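Local coordinates for arginine kinase (Anthopleura japonica, PDB 4RF6), which catalyses the reversible transfer of a phosphoryl group from ATP to L-arginine, using a chain that carries two phosphagen kinase units in tandem, at residues E432-F437 with G629-L634. Numbering follows the deposited sequence.
Sequences ECYTLF and GCPTNL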
# COMPACT_ATOMS: atom_id res chain seq x y z
N GLU A 432 -20.32 -13.39 8.85
CA GLU A 432 -20.71 -14.80 8.70
C GLU A 432 -19.92 -15.73 9.62
O GLU A 432 -20.42 -16.76 10.07
CB GLU A 432 -20.57 -15.24 7.24
CG GLU A 432 -21.18 -16.62 6.98
CD GLU A 432 -21.17 -17.00 5.51
OE1 GLU A 432 -20.92 -16.11 4.67
OE2 GLU A 432 -21.43 -18.19 5.21
N CYS A 433 -18.67 -15.35 9.90
CA CYS A 433 -17.82 -16.12 10.81
C CYS A 433 -18.48 -16.41 12.16
O CYS A 433 -18.32 -17.50 12.71
CB CYS A 433 -16.51 -15.37 11.06
SG CYS A 433 -15.37 -15.39 9.65
N TYR A 434 -19.20 -15.43 12.69
CA TYR A 434 -19.83 -15.58 14.00
C TYR A 434 -20.96 -16.60 13.97
O TYR A 434 -21.34 -17.14 15.01
CB TYR A 434 -20.37 -14.23 14.52
CG TYR A 434 -19.30 -13.32 15.07
CD1 TYR A 434 -18.75 -13.55 16.33
CD2 TYR A 434 -18.85 -12.23 14.34
CE1 TYR A 434 -17.76 -12.72 16.84
CE2 TYR A 434 -17.86 -11.39 14.85
CZ TYR A 434 -17.33 -11.64 16.09
OH TYR A 434 -16.35 -10.81 16.59
N THR A 435 -21.49 -16.87 12.78
CA THR A 435 -22.54 -17.88 12.63
C THR A 435 -21.97 -19.20 12.11
O THR A 435 -22.27 -20.26 12.66
CB THR A 435 -23.65 -17.42 11.69
OG1 THR A 435 -24.31 -16.27 12.24
CG2 THR A 435 -24.67 -18.52 11.50
N LEU A 436 -21.15 -19.12 11.07
CA LEU A 436 -20.61 -20.33 10.46
C LEU A 436 -19.65 -21.05 11.40
O LEU A 436 -19.62 -22.27 11.44
CB LEU A 436 -19.92 -20.01 9.13
CG LEU A 436 -19.35 -21.19 8.34
CD1 LEU A 436 -20.40 -22.27 8.18
CD2 LEU A 436 -18.87 -20.73 6.97
N PHE A 437 -18.87 -20.28 12.16
CA PHE A 437 -17.95 -20.89 13.12
C PHE A 437 -18.42 -20.67 14.56
O PHE A 437 -17.62 -20.65 15.49
CB PHE A 437 -16.53 -20.37 12.90
CG PHE A 437 -16.06 -20.45 11.47
CD1 PHE A 437 -15.96 -21.69 10.83
CD2 PHE A 437 -15.73 -19.31 10.76
CE1 PHE A 437 -15.54 -21.77 9.51
CE2 PHE A 437 -15.31 -19.38 9.44
CZ PHE A 437 -15.21 -20.62 8.81
N GLY A 629 -14.06 -7.31 14.25
CA GLY A 629 -13.16 -8.40 13.93
C GLY A 629 -12.65 -9.02 15.22
O GLY A 629 -12.38 -10.22 15.29
N CYS A 630 -12.50 -8.19 16.26
CA CYS A 630 -12.10 -8.69 17.57
C CYS A 630 -13.33 -8.84 18.45
O CYS A 630 -14.03 -7.86 18.72
CB CYS A 630 -11.09 -7.75 18.23
SG CYS A 630 -10.37 -8.37 19.79
N PRO A 631 -13.62 -10.07 18.89
CA PRO A 631 -14.79 -10.39 19.72
C PRO A 631 -14.82 -9.64 21.05
O PRO A 631 -15.87 -9.61 21.69
CB PRO A 631 -14.66 -11.90 19.95
CG PRO A 631 -13.83 -12.39 18.79
CD PRO A 631 -12.85 -11.28 18.53
N THR A 632 -13.70 -9.04 21.47
CA THR A 632 -13.69 -8.23 22.68
C THR A 632 -14.42 -6.90 22.48
O THR A 632 -14.84 -6.27 23.45
CB THR A 632 -12.26 -7.94 23.18
OG1 THR A 632 -11.55 -7.15 22.21
CG2 THR A 632 -11.51 -9.22 23.44
N ASN A 633 -14.57 -6.49 21.23
CA ASN A 633 -15.20 -5.21 20.93
C ASN A 633 -16.66 -5.32 20.49
O ASN A 633 -17.20 -4.38 19.90
CB ASN A 633 -14.41 -4.47 19.84
CG ASN A 633 -13.33 -3.58 20.42
OD1 ASN A 633 -13.60 -2.44 20.81
ND2 ASN A 633 -12.10 -4.08 20.46
N LEU A 634 -17.29 -6.45 20.78
CA LEU A 634 -18.70 -6.64 20.43
C LEU A 634 -19.63 -5.83 21.33
O LEU A 634 -19.17 -5.11 22.23
CB LEU A 634 -19.05 -8.13 20.50
CG LEU A 634 -18.31 -9.01 19.49
CD1 LEU A 634 -18.59 -10.48 19.76
CD2 LEU A 634 -18.73 -8.64 18.08
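Tyr-434 and Leu-634 reach for each other from opposite directions, each with CG set anti to its own carbonyl carbon (chi1 -77° and -64°). The tyrosine is the only residue of 432-437 to touch 629-634, and it does so with the outer end of the ring. CD1 of Leu-634 lies 3.8 Å from Tyr-434 CE1, while CD2 of Leu-634 is 3.5 Å from Tyr-434 OH; both methyls come obliquely over the same side of the ring. Pro-631 closes in on the hydroxyl too, its CA 3.5 Å and its CG 3.7 Å from Tyr-434 OH, with CG on the other side of the ring plane. Packed against carbons of Pro-631 and Leu-634, this buried oxygen still has a polar partner: it hydrogen-bonds to the carbonyl O of Ser-628, the residue just before 629-634. A bond of 2.9 Å from Asn-633 N to Cys-630 O closes the type I beta turn that carries Pro-631. The contact joins the N-terminal and C-terminal family regions of the second repeat: the short helix 433-436 faces the loop between strands 625-626 and 638-645, and helix 438-448 touches both sides, through Phe-441 against Tyr-434 and Val-445 against Leu-634.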